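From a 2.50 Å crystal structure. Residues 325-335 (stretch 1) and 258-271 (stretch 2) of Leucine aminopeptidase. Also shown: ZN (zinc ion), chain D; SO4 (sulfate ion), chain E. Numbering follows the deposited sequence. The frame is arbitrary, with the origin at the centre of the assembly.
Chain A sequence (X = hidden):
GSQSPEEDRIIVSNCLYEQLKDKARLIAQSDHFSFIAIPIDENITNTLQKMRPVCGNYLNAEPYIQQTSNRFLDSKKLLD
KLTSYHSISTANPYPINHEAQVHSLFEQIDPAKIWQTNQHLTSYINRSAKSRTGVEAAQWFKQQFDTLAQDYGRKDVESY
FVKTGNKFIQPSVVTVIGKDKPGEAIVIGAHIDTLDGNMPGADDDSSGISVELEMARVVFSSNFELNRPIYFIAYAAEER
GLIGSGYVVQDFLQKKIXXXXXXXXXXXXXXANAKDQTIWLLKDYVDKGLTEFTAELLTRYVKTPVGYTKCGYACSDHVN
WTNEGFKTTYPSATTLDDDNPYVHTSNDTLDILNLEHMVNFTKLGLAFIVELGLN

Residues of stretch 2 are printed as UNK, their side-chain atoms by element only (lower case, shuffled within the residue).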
# COMPACT_ATOMS: atom_id res chain seq x y z
N GLY A 325 14.93 4.08 1.60
CA GLY A 325 15.20 5.49 1.81
C GLY A 325 14.14 6.47 1.35
O GLY A 325 14.38 7.66 1.31
N PHE A 326 12.95 5.99 1.01
CA PHE A 326 11.88 6.91 0.63
C PHE A 326 11.01 7.31 1.79
O PHE A 326 10.78 6.52 2.69
CB PHE A 326 11.02 6.30 -0.44
CG PHE A 326 11.76 5.97 -1.70
CD1 PHE A 326 11.97 6.93 -2.66
CD2 PHE A 326 12.18 4.69 -1.94
CE1 PHE A 326 12.60 6.62 -3.83
CE2 PHE A 326 12.82 4.37 -3.11
CZ PHE A 326 13.04 5.34 -4.07
N LYS A 327 10.54 8.56 1.79
CA LYS A 327 9.66 9.07 2.84
C LYS A 327 8.23 8.61 2.67
O LYS A 327 7.65 8.68 1.60
CB LYS A 327 9.72 10.59 2.90
CG LYS A 327 11.07 11.10 3.40
CD LYS A 327 11.14 12.61 3.35
CE LYS A 327 12.40 13.15 3.97
NZ LYS A 327 12.25 14.60 4.21
N THR A 328 7.64 8.21 3.77
CA THR A 328 6.46 7.40 3.77
C THR A 328 5.47 7.85 4.83
O THR A 328 5.86 8.21 5.92
CB THR A 328 6.89 5.94 4.01
OG1 THR A 328 7.05 5.28 2.74
CG2 THR A 328 5.95 5.18 4.85
N THR A 329 4.19 7.87 4.48
CA THR A 329 3.15 8.06 5.49
C THR A 329 1.99 7.08 5.26
O THR A 329 1.71 6.70 4.12
CB THR A 329 2.62 9.51 5.48
OG1 THR A 329 1.65 9.65 6.52
CG2 THR A 329 1.94 9.84 4.17
N TYR A 330 1.34 6.67 6.34
CA TYR A 330 0.31 5.62 6.26
C TYR A 330 -0.90 5.91 7.16
O TYR A 330 -0.90 5.59 8.34
CB TYR A 330 0.96 4.26 6.61
CG TYR A 330 0.07 3.02 6.64
CD1 TYR A 330 -1.22 3.01 6.09
CD2 TYR A 330 0.53 1.84 7.20
CE1 TYR A 330 -2.02 1.86 6.15
CE2 TYR A 330 -0.25 0.70 7.26
CZ TYR A 330 -1.51 0.72 6.74
OH TYR A 330 -2.25 -0.44 6.79
N PRO A 331 -1.94 6.57 6.60
CA PRO A 331 -3.19 6.74 7.37
C PRO A 331 -4.02 5.45 7.38
O PRO A 331 -4.15 4.79 6.34
CB PRO A 331 -3.91 7.87 6.61
CG PRO A 331 -3.44 7.70 5.18
CD PRO A 331 -2.00 7.22 5.27
N SER A 332 -4.58 5.10 8.54
CA SER A 332 -5.34 3.86 8.65
C SER A 332 -6.74 4.00 9.31
O SER A 332 -6.94 4.80 10.22
CB SER A 332 -4.50 2.85 9.43
OG SER A 332 -5.14 1.60 9.47
N ALA A 333 -7.68 3.19 8.84
CA ALA A 333 -9.06 3.15 9.34
C ALA A 333 -9.20 2.79 10.82
O ALA A 333 -10.11 3.28 11.49
CB ALA A 333 -9.89 2.18 8.49
N THR A 334 -8.31 1.94 11.33
CA THR A 334 -8.42 1.40 12.70
C THR A 334 -7.11 1.50 13.47
O THR A 334 -6.05 1.66 12.86
CB THR A 334 -8.88 -0.07 12.71
OG1 THR A 334 -7.93 -0.85 11.97
CG2 THR A 334 -10.24 -0.24 12.06
N THR A 335 -7.19 1.48 14.80
CA THR A 335 -6.02 1.29 15.67
C THR A 335 -5.74 -0.20 15.75
O THR A 335 -6.60 -1.00 15.40
CB THR A 335 -6.24 1.81 17.09
OG1 THR A 335 -6.87 3.09 17.04
CG2 THR A 335 -4.90 1.96 17.83
N UNK A 258 12.87 10.08 -9.17
CA UNK A 258 12.97 10.67 -7.83
C UNK A 258 11.60 10.84 -7.18
O UNK A 258 10.68 11.32 -7.83
c UNK A 258 13.64 12.03 -8.08
c UNK A 258 13.32 12.35 -9.54
c UNK A 258 13.19 11.03 -10.26
N UNK A 259 11.52 10.54 -5.89
CA UNK A 259 10.26 10.51 -5.16
C UNK A 259 10.35 11.19 -3.80
O UNK A 259 11.08 10.75 -2.90
c UNK A 259 8.64 9.05 -3.93
c UNK A 259 9.78 9.07 -4.95
c UNK A 259 9.37 8.45 -6.26
N UNK A 260 9.54 12.23 -3.63
CA UNK A 260 9.56 13.08 -2.45
C UNK A 260 8.67 12.56 -1.32
O UNK A 260 8.88 12.91 -0.17
c UNK A 260 8.69 18.07 -1.62
n UNK A 260 9.95 18.66 -2.13
c UNK A 260 8.30 16.80 -2.36
c UNK A 260 9.07 14.48 -2.88
c UNK A 260 9.05 15.58 -1.82
N UNK A 261 7.67 11.75 -1.65
CA UNK A 261 6.64 11.38 -0.68
C UNK A 261 5.78 10.23 -1.15
O UNK A 261 5.37 10.18 -2.31
c UNK A 261 5.74 12.56 -0.37
N UNK A 262 5.47 9.36 -0.21
CA UNK A 262 4.68 8.17 -0.47
C UNK A 262 3.57 8.02 0.59
O UNK A 262 3.82 8.08 1.81
c UNK A 262 4.74 5.64 -0.77
c UNK A 262 5.59 6.90 -0.48
c UNK A 262 6.70 7.04 -1.51
N UNK A 263 2.34 7.84 0.10
CA UNK A 263 1.17 7.52 0.92
C UNK A 263 0.71 6.10 0.67
O UNK A 263 0.56 5.69 -0.47
c UNK A 263 0.02 8.44 0.61
c UNK A 263 -1.29 8.14 1.43
c UNK A 263 -2.02 10.50 2.36
s UNK A 263 -2.54 9.36 1.18
N UNK A 264 0.51 5.36 1.75
CA UNK A 264 -0.02 4.01 1.67
C UNK A 264 -1.42 3.96 2.20
O UNK A 264 -1.70 4.41 3.34
c UNK A 264 0.30 0.83 1.25
c UNK A 264 0.86 3.02 2.43
n UNK A 264 -0.15 -0.44 1.35
c UNK A 264 0.30 1.63 2.54
o UNK A 264 0.68 1.32 0.19
N UNK A 265 -2.30 3.40 1.39
CA UNK A 265 -3.69 3.23 1.75
C UNK A 265 -3.97 1.75 1.90
O UNK A 265 -4.22 1.06 0.92
c UNK A 265 -5.10 6.07 1.78
c UNK A 265 -4.43 5.37 0.57
c UNK A 265 -5.02 5.89 -0.72
c UNK A 265 -4.58 3.85 0.68
N UNK A 266 -3.95 1.27 3.13
CA UNK A 266 -4.28 -0.11 3.40
C UNK A 266 -5.35 -0.14 4.51
O UNK A 266 -5.06 0.16 5.67
c UNK A 266 -3.12 -2.34 3.69
o UNK A 266 -4.23 -2.84 3.44
o UNK A 266 -2.07 -3.00 3.85
c UNK A 266 -2.99 -0.85 3.77
N UNK A 267 -6.56 -0.57 4.15
CA UNK A 267 -7.76 -0.49 5.00
C UNK A 267 -8.16 0.94 5.31
O UNK A 267 -7.71 1.53 6.30
c UNK A 267 -7.60 -1.27 6.28
c UNK A 267 -7.47 -2.73 6.02
o UNK A 267 -7.42 -3.43 8.28
c UNK A 267 -6.88 -3.45 7.18
n UNK A 267 -5.76 -4.11 6.95
N UNK A 268 -8.94 1.52 4.40
CA UNK A 268 -9.43 2.89 4.55
C UNK A 268 -10.94 2.99 4.76
O UNK A 268 -11.51 4.06 4.52
c UNK A 268 -9.03 3.70 3.35
N UNK A 269 -11.60 1.89 5.12
CA UNK A 269 -13.05 1.89 5.07
C UNK A 269 -13.88 1.33 6.21
O UNK A 269 -15.10 1.38 6.15
N UNK A 270 -13.23 0.82 7.24
CA UNK A 270 -13.96 0.18 8.32
C UNK A 270 -13.85 0.99 9.58
O UNK A 270 -12.75 1.35 10.00
c UNK A 270 -15.81 -3.04 10.97
c UNK A 270 -14.03 -1.87 9.83
c UNK A 270 -15.29 -2.43 9.83
c UNK A 270 -15.06 -3.09 12.12
c UNK A 270 -13.46 -1.23 8.57
o UNK A 270 -15.56 -3.68 13.24
c UNK A 270 -13.79 -2.54 12.14
c UNK A 270 -13.28 -1.94 11.00
N UNK A 271 -15.00 1.29 10.18
CA UNK A 271 -14.99 1.93 11.48
C UNK A 271 -15.37 0.93 12.55
O UNK A 271 -16.30 0.16 12.37
c UNK A 271 -15.48 4.26 10.64
c UNK A 271 -16.79 7.63 10.02
n UNK A 271 -16.51 8.63 9.20
c UNK A 271 -16.18 5.51 11.07
c UNK A 271 -15.93 3.12 11.52
n UNK A 271 -17.92 7.64 10.71
n UNK A 271 -15.94 6.63 10.18
ZN ZN D . -3.81 -4.78 3.59
S SO4 E . 11.93 19.30 -6.14
O1 SO4 E . 11.43 20.45 -6.91
O2 SO4 E . 11.44 19.35 -4.76
O3 SO4 E . 11.49 18.07 -6.79
O4 SO4 E . 13.39 19.33 -6.15

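Position 258 has three side-chain carbons that close a ring onto the backbone N. It stays clear of stretch 1. This is Pro258.

Position 259 has three carbons, one carrying the other two. Its CB lies 3.8 Å from CD1 of Phe326, an apolar contact oblique to the ring. A fork at CB with no polar atom is valine, Val259.

Position 260 carries four carbons in a row ending in nitrogen. The side chain points away from stretch 1, and the chain turns a corner here. It is Lys260. Its NZ makes a weak hydrogen bond to O2 of the sulfate, 3.1 Å away; the ion probably comes from the crystallisation liquor.

Position 261 has a single carbon, directed away from stretch 1. It is Ala261.

Position 262 again shows one carbon carrying two. Its CB is 3.9 Å from OG1 of Thr328. The residue is Val262. Its N gives a weak hydrogen bond to O of Lys327 (2.9 Å), bent to 125° at the hydrogen. Its O accepts a better one from N of Thr329 (2.7 Å, 158°).

Position 263 has an unbranched chain of two carbons, a sulfur and a terminal carbon. The sulfur inside the chain makes it methionine, Met263. Its CG packs 4.0 Å from CD of Pro331. Its CA lies 3.3 Å from O of Thr329, a CA-H...O contact.

Position 264 has three carbons, the third carrying one oxygen and one nitrogen. That is a glutamine, Gln264. Its CG sits over the face of the Tyr330 ring, 4.3 Å from the centroid, in a CH-pi contact. Its N donates to O of Thr329 (3.0 Å).

Position 265 has four carbons, forked at the second. It is Leu265. Although its CB points away, the end of the side chain comes nearer, and CD2 reaches 4.1 Å from CG of Pro331.

Position 266 has two carbons, the second carrying two oxygens. It is Asp266. OD1 and OD2 bind the zinc ion at 2.0 and 2.5 Å, while the backbone O accepts a hydrogen bond from OH of Tyr330 (3.1 Å).

Position 267 has three carbons, the third with one oxygen and one nitrogen, so it is Gln267. Its backbone O accepts from N of Ala333 (3.0 Å).

Position 268 has one carbon, pointing away: Ala268.

Position 269 has no side-chain atoms: Gly269.

Position 270 has one carbon, then a six-carbon ring bearing an oxygen. CG2 of Thr334 meets the ring edge. It is Tyr270; its backbone O lies 3.3 Å from CB of Ala333.

Position 271 has three carbons, a nitrogen, then a carbon carrying two more nitrogens. It points away and is Arg271.

The contact is a short parallel pairing of Thr328 with Val262 and Thr329 with Met263. Backbone hydrogen bonds set the register, and apolar packing flanks them. Farther along, Tyr330 and Ala333 bond to backbone oxygens, tying stretch 1 to the zinc-binding segment.

Stretch 2 (258-271) PVKAVMQLDQAGYR
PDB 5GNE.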